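Local coordinates for Exo-1,3/1,4-beta-glucanase (Pseudoalteromonas sp., PDB 3USZ), which probably hydrolyses beta-1,3- and beta-1,4-linked glucans from their ends, as a glycoside hydrolase of family 3 with beta-glucosidase-like activity, at residues A160-V165 with T174-S179; N209-A214 with G254-M259; A419-N424 with L470-E475. One frame throughout, in Å; residues are numbered along the deposited sequence.

Contact 1. Residues A160-V165 with T174-S179; sequences APTVAV and TYESYS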
ATOM      1  N   ALA A 160       0.455  -5.973   4.442  1.00 22.79           N
ATOM      2  CA  ALA A 160      -0.592  -5.721   3.449  1.00 21.24           C
ATOM      3  C   ALA A 160      -1.770  -6.593   3.872  1.00 20.02           C
ATOM      4  O   ALA A 160      -1.557  -7.691   4.375  1.00 24.56           O
ATOM      5  CB  ALA A 160      -0.116  -6.115   2.043  1.00 21.91           C
ATOM      6  N   PRO A 161      -3.011  -6.122   3.677  1.00 19.04           N
ATOM      7  CA  PRO A 161      -3.441  -4.879   3.023  1.00 19.19           C
ATOM      8  C   PRO A 161      -3.491  -3.656   3.934  1.00 20.15           C
ATOM      9  O   PRO A 161      -3.467  -3.767   5.162  1.00 22.04           O
ATOM     10  CB  PRO A 161      -4.872  -5.207   2.597  1.00 19.43           C
ATOM     11  CG  PRO A 161      -5.365  -6.127   3.705  1.00 16.88           C
ATOM     12  CD  PRO A 161      -4.161  -6.940   4.112  1.00 20.16           C
ATOM     13  N   THR A 162      -3.596  -2.491   3.306  1.00 20.93           N
ATOM     14  CA  THR A 162      -3.880  -1.244   3.990  1.00 19.75           C
ATOM     15  C   THR A 162      -5.373  -1.043   3.927  1.00 22.11           C
ATOM     16  O   THR A 162      -5.939  -0.966   2.834  1.00 18.66           O
ATOM     17  CB  THR A 162      -3.242  -0.050   3.263  1.00 23.56           C
ATOM     18  OG1 THR A 162      -1.818  -0.105   3.398  1.00 25.58           O
ATOM     19  CG2 THR A 162      -3.752   1.262   3.838  1.00 21.40           C
ATOM     20  N   VAL A 163      -6.014  -0.937   5.087  1.00 17.43           N
ATOM     21  CA  VAL A 163      -7.474  -0.856   5.130  1.00 13.56           C
ATOM     22  C   VAL A 163      -8.042   0.510   5.579  1.00 23.55           C
ATOM     23  O   VAL A 163      -9.183   0.599   6.037  1.00 20.82           O
ATOM     24  CB  VAL A 163      -8.068  -2.023   5.960  1.00 18.42           C
ATOM     25  CG1 VAL A 163      -7.597  -3.353   5.390  1.00 16.34           C
ATOM     26  CG2 VAL A 163      -7.650  -1.924   7.415  1.00 14.09           C
ATOM     27  N   ALA A 164      -7.263   1.576   5.420  1.00 19.55           N
ATOM     28  CA  ALA A 164      -7.765   2.921   5.715  1.00 17.75           C
ATOM     29  C   ALA A 164      -8.984   3.271   4.859  1.00 19.51           C
ATOM     30  O   ALA A 164      -9.088   2.847   3.704  1.00 22.19           O
ATOM     31  CB  ALA A 164      -6.652   3.970   5.528  1.00 14.61           C
ATOM     32  N   VAL A 165      -9.911   4.027   5.444  1.00 19.71           N
ATOM     33  CA  VAL A 165     -11.098   4.511   4.745  1.00 19.23           C
ATOM     34  C   VAL A 165     -10.989   6.018   4.792  1.00 21.34           C
ATOM     35  O   VAL A 165     -11.211   6.630   5.842  1.00 23.34           O
ATOM     36  CB  VAL A 165     -12.411   4.067   5.454  1.00 21.24           C
ATOM     37  CG1 VAL A 165     -13.638   4.627   4.735  1.00 15.88           C
ATOM     38  CG2 VAL A 165     -12.487   2.538   5.538  1.00 19.62           C
ATOM     39  N   THR A 174      -3.719   9.310   1.061  1.00 19.48           N
ATOM     40  CA  THR A 174      -4.992   8.980   0.417  1.00 17.05           C
ATOM     41  C   THR A 174      -4.905   7.839  -0.616  1.00 19.50           C
ATOM     42  O   THR A 174      -5.781   6.961  -0.665  1.00 17.90           O
ATOM     43  CB  THR A 174      -5.634  10.239  -0.217  1.00 19.81           C
ATOM     44  OG1 THR A 174      -5.925  11.185   0.818  1.00 20.00           O
ATOM     45  CG2 THR A 174      -6.927   9.888  -0.944  1.00 17.75           C
ATOM     46  N   TYR A 175      -3.853   7.836  -1.431  1.00 11.88           N
ATOM     47  CA  TYR A 175      -3.729   6.816  -2.473  1.00 12.86           C
ATOM     48  C   TYR A 175      -3.542   5.380  -1.948  1.00 18.28           C
ATOM     49  O   TYR A 175      -3.771   4.414  -2.681  1.00 18.98           O
ATOM     50  CB  TYR A 175      -2.631   7.181  -3.473  1.00 13.57           C
ATOM     51  CG  TYR A 175      -1.198   7.188  -2.949  1.00 15.75           C
ATOM     52  CD1 TYR A 175      -0.487   5.997  -2.791  1.00 14.42           C
ATOM     53  CD2 TYR A 175      -0.543   8.382  -2.666  1.00 16.43           C
ATOM     54  CE1 TYR A 175       0.822   5.990  -2.348  1.00 18.29           C
ATOM     55  CE2 TYR A 175       0.774   8.392  -2.227  1.00 18.03           C
ATOM     56  CZ  TYR A 175       1.453   7.193  -2.072  1.00 18.94           C
ATOM     57  OH  TYR A 175       2.764   7.183  -1.642  1.00 17.36           O
ATOM     58  N   GLU A 176      -3.164   5.244  -0.677  1.00 16.42           N
ATOM     59  CA  GLU A 176      -2.969   3.934  -0.062  1.00 15.11           C
ATOM     60  C   GLU A 176      -4.294   3.269   0.348  1.00 21.79           C
ATOM     61  O   GLU A 176      -4.314   2.107   0.777  1.00 17.71           O
ATOM     62  CB  GLU A 176      -2.039   4.057   1.157  1.00 19.06           C
ATOM     63  CG  GLU A 176      -0.633   4.567   0.820  1.00 16.78           C
ATOM     64  CD  GLU A 176       0.249   4.737   2.056  1.00 24.82           C
ATOM     65  OE1 GLU A 176       0.271   3.832   2.919  1.00 24.21           O
ATOM     66  OE2 GLU A 176       0.915   5.785   2.171  1.00 23.24           O
ATOM     67  N   SER A 177      -5.392   4.007   0.205  1.00 15.65           N
ATOM     68  CA  SER A 177      -6.726   3.521   0.553  1.00 17.11           C
ATOM     69  C   SER A 177      -7.526   3.128  -0.687  1.00 17.51           C
ATOM     70  O   SER A 177      -7.498   3.833  -1.691  1.00 16.29           O
ATOM     71  CB  SER A 177      -7.489   4.627   1.297  1.00 19.49           C
ATOM     72  OG  SER A 177      -8.872   4.320   1.429  1.00 20.64           O
ATOM     73  N   TYR A 178      -8.265   2.020  -0.620  1.00 15.92           N
ATOM     74  CA  TYR A 178      -9.111   1.630  -1.753  1.00 15.28           C
ATOM     75  C   TYR A 178     -10.301   2.578  -2.012  1.00 19.29           C
ATOM     76  O   TYR A 178     -10.782   2.673  -3.143  1.00 18.91           O
ATOM     77  CB  TYR A 178      -9.679   0.225  -1.558  1.00 16.15           C
ATOM     78  CG  TYR A 178      -8.667  -0.901  -1.404  1.00 16.65           C
ATOM     79  CD1 TYR A 178      -7.788  -1.225  -2.432  1.00 15.89           C
ATOM     80  CD2 TYR A 178      -8.639  -1.672  -0.248  1.00 18.28           C
ATOM     81  CE1 TYR A 178      -6.885  -2.279  -2.298  1.00 16.79           C
ATOM     82  CE2 TYR A 178      -7.733  -2.728  -0.101  1.00 15.46           C
ATOM     83  CZ  TYR A 178      -6.868  -3.027  -1.132  1.00 20.09           C
ATOM     84  OH  TYR A 178      -5.976  -4.070  -0.995  1.00 17.92           O
ATOM     85  N   SER A 179     -10.793   3.259  -0.978  1.00 17.64           N
ATOM     86  CA  SER A 179     -12.064   3.977  -1.110  1.00 18.50           C
ATOM     87  C   SER A 179     -12.420   4.870   0.076  1.00 18.43           C
ATOM     88  O   SER A 179     -11.936   4.670   1.186  1.00 17.96           O
ATOM     89  CB  SER A 179     -13.207   2.968  -1.308  1.00 21.43           C
ATOM     90  OG  SER A 179     -14.463   3.622  -1.390  1.00 22.68           O
TER
HETATM   91  O   HOH W   1      -8.156   0.772   2.005  1.00 15.96           O
HETATM   92  O   HOH W   2      -0.166   1.598   4.317  1.00 33.25           O
HETATM   93  O   HOH W   3      -1.263   0.445   0.479  1.00 35.99           O

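Contact 2. Residues N209-A214 with G254-M259; sequences NRIATA and GVQSVM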
ATOM      1  N   ASN A 209       2.889 -18.959   0.523  1.00 18.85           N
ATOM      2  CA  ASN A 209       2.072 -18.069   1.347  1.00 22.56           C
ATOM      3  C   ASN A 209       2.902 -17.382   2.417  1.00 21.98           C
ATOM      4  O   ASN A 209       3.798 -17.998   2.992  1.00 16.53           O
ATOM      5  CB  ASN A 209       0.897 -18.823   1.987  1.00 22.24           C
ATOM      6  CG  ASN A 209      -0.075 -19.357   0.951  1.00 24.26           C
ATOM      7  OD1 ASN A 209      -0.050 -18.933  -0.206  1.00 25.15           O
ATOM      8  ND2 ASN A 209      -0.919 -20.298   1.352  1.00 22.15           N
ATOM      9  N   ARG A 210       2.619 -16.101   2.657  1.00 16.78           N
ATOM     10  CA  ARG A 210       3.353 -15.322   3.659  1.00 19.89           C
ATOM     11  C   ARG A 210       2.476 -15.025   4.879  1.00 21.21           C
ATOM     12  O   ARG A 210       1.252 -15.130   4.814  1.00 19.39           O
ATOM     13  CB  ARG A 210       3.841 -13.983   3.066  1.00 16.03           C
ATOM     14  CG  ARG A 210       4.624 -14.070   1.735  1.00 22.00           C
ATOM     15  CD  ARG A 210       6.004 -14.726   1.878  1.00 12.83           C
ATOM     16  NE  ARG A 210       5.908 -16.183   1.799  1.00 19.34           N
ATOM     17  CZ  ARG A 210       6.911 -17.029   2.032  1.00 20.35           C
ATOM     18  NH1 ARG A 210       6.708 -18.338   1.938  1.00 17.67           N
ATOM     19  NH2 ARG A 210       8.114 -16.577   2.369  1.00 16.93           N
ATOM     20  N   ILE A 211       3.107 -14.629   5.981  1.00 19.58           N
ATOM     21  CA  ILE A 211       2.387 -14.041   7.109  1.00 19.95           C
ATOM     22  C   ILE A 211       1.982 -12.623   6.692  1.00 22.11           C
ATOM     23  O   ILE A 211       2.806 -11.885   6.171  1.00 24.42           O
ATOM     24  CB  ILE A 211       3.292 -13.989   8.373  1.00 22.53           C
ATOM     25  CG1 ILE A 211       3.644 -15.406   8.851  1.00 20.47           C
ATOM     26  CG2 ILE A 211       2.622 -13.235   9.497  1.00 24.11           C
ATOM     27  CD1 ILE A 211       4.813 -15.456   9.842  1.00 21.65           C
ATOM     28  N   ALA A 212       0.721 -12.242   6.897  1.00 18.30           N
ATOM     29  CA  ALA A 212       0.265 -10.898   6.522  1.00 22.11           C
ATOM     30  C   ALA A 212      -0.012  -9.980   7.718  1.00 23.42           C
ATOM     31  O   ALA A 212      -0.285 -10.444   8.824  1.00 22.08           O
ATOM     32  CB  ALA A 212      -0.971 -10.977   5.625  1.00 17.32           C
ATOM     33  N   THR A 213       0.033  -8.675   7.463  1.00 26.29           N
ATOM     34  CA  THR A 213      -0.293  -7.653   8.453  1.00 18.43           C
ATOM     35  C   THR A 213      -1.295  -6.646   7.884  1.00 23.63           C
ATOM     36  O   THR A 213      -1.005  -5.964   6.900  1.00 26.17           O
ATOM     37  CB  THR A 213       0.954  -6.852   8.868  1.00 21.11           C
ATOM     38  OG1 THR A 213       1.879  -7.711   9.527  1.00 28.02           O
ATOM     39  CG2 THR A 213       0.570  -5.709   9.825  1.00 20.02           C
ATOM     40  N   ALA A 214      -2.467  -6.536   8.499  1.00 19.17           N
ATOM     41  CA  ALA A 214      -3.432  -5.525   8.078  1.00 15.74           C
ATOM     42  C   ALA A 214      -3.140  -4.219   8.810  1.00 20.71           C
ATOM     43  O   ALA A 214      -2.990  -4.214  10.034  1.00 20.31           O
ATOM     44  CB  ALA A 214      -4.865  -5.984   8.350  1.00 15.67           C
ATOM     45  N   GLY A 254      -8.528 -14.404   9.136  1.00 24.42           N
ATOM     46  CA  GLY A 254      -7.423 -14.956   9.901  1.00 20.11           C
ATOM     47  C   GLY A 254      -6.083 -14.271   9.711  1.00 20.12           C
ATOM     48  O   GLY A 254      -5.032 -14.916   9.834  1.00 19.64           O
ATOM     49  N   VAL A 255      -6.115 -12.973   9.417  1.00 20.25           N
ATOM     50  CA  VAL A 255      -4.889 -12.190   9.275  1.00 21.55           C
ATOM     51  C   VAL A 255      -4.059 -12.361  10.548  1.00 19.54           C
ATOM     52  O   VAL A 255      -4.587 -12.329  11.663  1.00 18.10           O
ATOM     53  CB  VAL A 255      -5.185 -10.680   8.977  1.00 18.07           C
ATOM     54  CG1 VAL A 255      -5.765  -9.963  10.222  1.00 15.22           C
ATOM     55  CG2 VAL A 255      -3.935  -9.973   8.467  1.00 16.34           C
ATOM     56  N   GLN A 256      -2.765 -12.591  10.381  1.00 18.17           N
ATOM     57  CA  GLN A 256      -1.932 -12.995  11.505  1.00 20.67           C
ATOM     58  C   GLN A 256      -1.424 -11.828  12.339  1.00 21.69           C
ATOM     59  O   GLN A 256      -1.111 -11.981  13.520  1.00 17.50           O
ATOM     60  CB  GLN A 256      -0.762 -13.851  11.012  1.00 19.22           C
ATOM     61  CG  GLN A 256      -1.182 -15.259  10.627  1.00 19.01           C
ATOM     62  CD  GLN A 256      -1.764 -16.013  11.808  1.00 19.03           C
ATOM     63  OE1 GLN A 256      -1.034 -16.399  12.718  1.00 19.39           O
ATOM     64  NE2 GLN A 256      -3.087 -16.198  11.815  1.00 18.27           N
ATOM     65  N   SER A 257      -1.332 -10.663  11.720  1.00 17.35           N
ATOM     66  CA  SER A 257      -0.830  -9.489  12.408  1.00 16.73           C
ATOM     67  C   SER A 257      -1.666  -8.241  12.094  1.00 18.30           C
ATOM     68  O   SER A 257      -2.255  -8.122  11.022  1.00 19.45           O
ATOM     69  CB  SER A 257       0.634  -9.256  12.024  1.00 21.21           C
ATOM     70  OG  SER A 257       1.126  -8.049  12.581  1.00 23.14           O
ATOM     71  N   VAL A 258      -1.699  -7.316  13.045  1.00 19.64           N
ATOM     72  CA  VAL A 258      -2.334  -6.023  12.872  1.00 18.92           C
ATOM     73  C   VAL A 258      -1.324  -4.940  13.271  1.00 19.59           C
ATOM     74  O   VAL A 258      -0.666  -5.057  14.307  1.00 18.97           O
ATOM     75  CB  VAL A 258      -3.619  -5.921  13.738  1.00 19.05           C
ATOM     76  CG1 VAL A 258      -4.141  -4.485  13.798  1.00 14.92           C
ATOM     77  CG2 VAL A 258      -4.699  -6.871  13.205  1.00 18.37           C
ATOM     78  N   MET A 259      -1.181  -3.898  12.452  1.00 15.99           N
ATOM     79  CA  MET A 259      -0.265  -2.808  12.797  1.00 18.53           C
ATOM     80  C   MET A 259      -1.037  -1.635  13.396  1.00 19.95           C
ATOM     81  O   MET A 259      -2.058  -1.219  12.852  1.00 18.02           O
ATOM     82  CB  MET A 259       0.572  -2.352  11.587  1.00 17.04           C
ATOM     83  CG  MET A 259       1.687  -1.340  11.932  1.00 17.43           C
ATOM     84  SD  MET A 259       2.678  -0.763  10.510  1.00 20.63           S
ATOM     85  CE  MET A 259       3.603  -2.249  10.140  1.00 18.62           C
TER

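Contact 3. Residues A419-N424 with L470-E475; sequences AGKGAN and LSESGE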
ATOM      1  N   ALA A 419       2.511  14.422 -24.922  1.00 18.94           N
ATOM      2  CA  ALA A 419       3.126  15.546 -24.241  1.00 19.54           C
ATOM      3  C   ALA A 419       2.827  15.487 -22.752  1.00 23.54           C
ATOM      4  O   ALA A 419       2.150  14.563 -22.286  1.00 21.94           O
ATOM      5  CB  ALA A 419       2.610  16.871 -24.837  1.00 22.93           C
ATOM      6  N   GLY A 420       3.318  16.484 -22.015  1.00 19.38           N
ATOM      7  CA  GLY A 420       3.177  16.522 -20.565  1.00 17.44           C
ATOM      8  C   GLY A 420       4.374  15.901 -19.849  1.00 23.42           C
ATOM      9  O   GLY A 420       5.021  15.015 -20.401  1.00 22.93           O
ATOM     10  N   LYS A 421       4.658  16.348 -18.625  1.00 23.42           N
ATOM     11  CA  LYS A 421       5.782  15.822 -17.830  1.00 30.79           C
ATOM     12  C   LYS A 421       5.661  14.319 -17.517  1.00 27.00           C
ATOM     13  O   LYS A 421       6.652  13.643 -17.308  1.00 26.58           O
ATOM     14  CB  LYS A 421       5.922  16.574 -16.496  1.00 31.57           C
ATOM     15  CG  LYS A 421       5.918  18.088 -16.584  1.00 52.80           C
ATOM     16  CD  LYS A 421       7.221  18.639 -17.151  0.72 56.32           C
ATOM     17  CE  LYS A 421       7.326  20.144 -16.917  0.71 49.50           C
ATOM     18  NZ  LYS A 421       8.654  20.689 -17.309  0.60 54.92           N
ATOM     19  N   GLY A 422       4.445  13.805 -17.445  1.00 24.59           N
ATOM     20  CA  GLY A 422       4.269  12.416 -17.086  1.00 24.70           C
ATOM     21  C   GLY A 422       4.330  11.450 -18.248  1.00 21.47           C
ATOM     22  O   GLY A 422       4.173  10.252 -18.042  1.00 22.47           O
ATOM     23  N   ALA A 423       4.538  11.952 -19.464  1.00 19.05           N
ATOM     24  CA  ALA A 423       4.457  11.110 -20.667  1.00 21.64           C
ATOM     25  C   ALA A 423       5.410   9.925 -20.660  1.00 20.59           C
ATOM     26  O   ALA A 423       5.049   8.818 -21.070  1.00 22.43           O
ATOM     27  CB  ALA A 423       4.685  11.954 -21.933  1.00 21.35           C
ATOM     28  N   ASN A 424       6.633  10.157 -20.202  1.00 16.66           N
ATOM     29  CA  ASN A 424       7.668   9.130 -20.251  1.00 21.62           C
ATOM     30  C   ASN A 424       8.406   9.067 -18.910  1.00 24.77           C
ATOM     31  O   ASN A 424       9.605   8.815 -18.849  1.00 25.68           O
ATOM     32  CB  ASN A 424       8.636   9.433 -21.400  1.00 20.08           C
ATOM     33  CG  ASN A 424       9.595   8.297 -21.681  1.00 24.70           C
ATOM     34  OD1 ASN A 424       9.201   7.130 -21.784  1.00 25.57           O
ATOM     35  ND2 ASN A 424      10.869   8.634 -21.811  1.00 21.38           N
ATOM     36  N   LEU A 470       7.190  12.108 -29.128  1.00 23.90           N
ATOM     37  CA  LEU A 470       7.252  12.464 -27.718  1.00 29.66           C
ATOM     38  C   LEU A 470       7.826  13.863 -27.572  1.00 28.14           C
ATOM     39  O   LEU A 470       8.918  14.141 -28.052  1.00 31.36           O
ATOM     40  CB  LEU A 470       8.111  11.466 -26.924  1.00 23.68           C
ATOM     41  CG  LEU A 470       8.383  11.861 -25.466  1.00 26.64           C
ATOM     42  CD1 LEU A 470       7.111  11.789 -24.646  1.00 25.83           C
ATOM     43  CD2 LEU A 470       9.470  11.007 -24.824  1.00 26.63           C
ATOM     44  N   SER A 471       7.080  14.741 -26.912  1.00 22.06           N
ATOM     45  CA  SER A 471       7.570  16.076 -26.593  1.00 25.07           C
ATOM     46  C   SER A 471       6.817  16.607 -25.384  1.00 25.97           C
ATOM     47  O   SER A 471       5.671  17.030 -25.507  1.00 27.08           O
ATOM     48  CB  SER A 471       7.399  17.024 -27.788  1.00 27.57           C
ATOM     49  OG  SER A 471       7.533  18.387 -27.383  1.00 24.06           O
ATOM     50  N   GLU A 472       7.464  16.583 -24.221  1.00 24.31           N
ATOM     51  CA  GLU A 472       6.828  17.011 -22.979  1.00 24.81           C
ATOM     52  C   GLU A 472       6.271  18.428 -23.051  1.00 30.05           C
ATOM     53  O   GLU A 472       5.218  18.717 -22.474  1.00 26.64           O
ATOM     54  CB  GLU A 472       7.798  16.884 -21.802  1.00 31.61           C
ATOM     55  CG  GLU A 472       8.345  15.475 -21.624  1.00 36.83           C
ATOM     56  CD  GLU A 472       9.234  15.349 -20.410  0.36 38.71           C
ATOM     57  OE1 GLU A 472       9.825  14.262 -20.234  0.63 42.27           O
ATOM     58  OE2 GLU A 472       9.336  16.333 -19.637  0.84 34.01           O
ATOM     59  N   SER A 473       6.968  19.301 -23.774  1.00 24.67           N
ATOM     60  CA  SER A 473       6.567  20.697 -23.882  1.00 27.81           C
ATOM     61  C   SER A 473       5.556  20.914 -25.000  1.00 27.55           C
ATOM     62  O   SER A 473       5.078  22.029 -25.197  1.00 31.78           O
ATOM     63  CB  SER A 473       7.781  21.598 -24.100  1.00 30.80           C
ATOM     64  OG  SER A 473       8.295  21.427 -25.411  1.00 41.15           O
ATOM     65  N   GLY A 474       5.223  19.856 -25.735  1.00 21.86           N
ATOM     66  CA  GLY A 474       4.186  19.970 -26.747  1.00 29.33           C
ATOM     67  C   GLY A 474       4.652  20.524 -28.089  1.00 40.16           C
ATOM     68  O   GLY A 474       3.855  21.042 -28.868  1.00 35.59           O
ATOM     69  N   GLU A 475       5.942  20.397 -28.374  1.00 32.08           N
ATOM     70  CA  GLU A 475       6.476  20.861 -29.649  1.00 39.68           C
ATOM     71  C   GLU A 475       6.292  19.789 -30.713  1.00 37.50           C
ATOM     72  O   GLU A 475       6.405  18.599 -30.424  1.00 34.03           O
ATOM     73  CB  GLU A 475       7.953  21.240 -29.499  1.00 34.51           C
ATOM     74  CG  GLU A 475       8.155  22.434 -28.576  0.81 47.47           C
ATOM     75  CD  GLU A 475       9.603  22.850 -28.444  0.68 49.31           C
ATOM     76  OE1 GLU A 475      10.416  22.451 -29.302  0.49 52.87           O
ATOM     77  OE2 GLU A 475       9.927  23.577 -27.480  0.66 57.91           O
TER
HETATM   78  O   HOH W   4       8.005  12.393 -19.255  1.00 22.45           O

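Contact 1. Residues A160-V165 with T174-S179
Ala164 and Ser177 bring the two backbones closest, their CA atoms 5.3 Å apart, as the end of strand 157-162 and the loop before helix 182-197 run past each other at 52°. Residues 174-176 form a short 3-10 turn, and a cis peptide bond precedes Pro161 on the strand. The direct bond across is donated by the Ser177 hydroxyl: OG lies 2.7 Å from Ala164 O and comes from above the carbonyl plane, 50° out of it. Its position anti to the backbone N (chi1 168°) carries OG toward that oxygen. The same hydroxyl accepts the N-H of Ser179 in an ST turn, tying the neighbouring chain and shaping its own loop. Replaced by alanine, Ser177 would lose the hydroxyl, which would probably leave Ala164 O without this donor and the Ser179 N-H without its acceptor, the turn then being freer to shift. This is the C-terminal end of a barrel strand in the family 3 N-terminal domain, where the loop folds back over its own strand before leading to the calcium ligand Glu180. Beside the serine, a water donates to Thr162 O and Ala164 O and accepts from Tyr178 N, joining three backbone groups. Thr162 splits its branches: CG2 presses on Glu176 O at 3.2 Å, while OG1, bonded to Lys215, reaches Glu176 OE1 through a second water. The Glu176 carboxylate is further held by Arg173, in a salt bridge, and by a hydrogen bond from Trp433 NE1. The Tyr178 ring lies obliquely to Thr162 O, 3.9 Å from CE2, and its OH sits 3.9 Å from Pro161 CB; Tyr188 meets that ring edge-to-face.

Contact 2. Residues N209-A214 with G254-M259
Backbone hydrogen bonds hold Ala214 to the neighbouring strand through both its N-H and its C=O. Its N-H goes to Ser257 O (3.0 Å), and its carbonyl O receives Met259 N, also at 3.0 Å and nearly straight (165°). Ser257 N adds a weak bond to Ala212 O. CA-H...O contacts from Thr213 to Ser257 O and from Val258 to Ala214 O reinforce this parallel ladder. Among polar side chains, Ser257 OG lies 3.2 Å from Thr213 OG1, a weak, unsettled bond, because Phe290 O is also within reach of that hydroxyl; the firmer partner of Thr213 OG1 is Trp157 NE1. Apolar contacts occupy both faces. With OG1 beside the backbone N (chi1 -64°) and CG2 therefore anti to it, Thr213 lays this methyl 3.8 Å from Met259 CB, on the face it shares with Ser257. On the face of Ala212 and Ala214, Val255 CG2 touches both methyls, 4.2 Å from Ala212 CB and 4.1 Å from Ala214 CB. Ile211 CG2 touches Gln256 CB at 3.8 Å, the two side chains crossing at about a right angle. Strands 211-217 and 257-260, linked through helices 236-243 and 245-252, are parallel neighbours of the TIM-barrel-like domain of family 3 glycoside hydrolases.

Contact 3. Residues A419-N424 with L470-E475
Ala419 CB rests 3.1 Å from Ser471 O where two loops meet beyond the neighbouring parallel strands 415-419 and 467-470, the latter at the edge of the sheet, in the alpha/beta sheet domain that follows the barrel in family 3 enzymes. Next to it, Gly420 N donates to Glu472 O at 3.0 Å, meeting the carbonyl well off its axis (C=O...N angle 116°). On the glutamate side, CB and CG of Glu472 both touch Gly420 O, each at 3.6 Å, and the chain, extended beyond CG (chi2 -177°), carries the carboxylate across Lys421 at about a right angle. Lys421 CD meets OE2 at 4.0 Å, whereas its NZ remains 5.0 Å from that oxygen, so the opposite charges probably attract without a close salt bridge. Leucine forms the apolar end: Leu470 CD1 packs on Ala423 CB at 3.6 Å, and CD2 lies against Asn424 CB. Farther out, each loop is set by a type I turn, Gly420 to Ala423 and Ser471 to Gly474. Ser471 OG also accepts Glu475 N, bracing the second turn. Backbone bonds from Ala419 to Ile484 and Val486 fix the first loop to the adjoining strand, and Ser452 holds Asn424 OD1. A water bridges the loops, donating to Lys421 O at 2.7 Å and to Glu472 OE1 at 2.8 Å, while accepting the N-H of Asn424.

From the N terminus, contact 1 comes first and closes a short loop, the eight residues between its segments containing neither helix nor strand. Contact 2 opens after it and spans 39 residues, including two helices, to pair successive barrel strands. Contact 3 follows, closing a 45-residue excursion through helices 426-430 and 453-464 in the C-terminal sheet domain. The three are in series, neither nested nor crossed. Contacts 1 and 2 share one sheet and touch: strands 157-162 and 211-217 are neighbours, with Ala160 O 3.6 Å from Ala212 CB. Contact 3 stands apart, its nearest atoms about 16 Å from contact 1 and about 30 Å from contact 2.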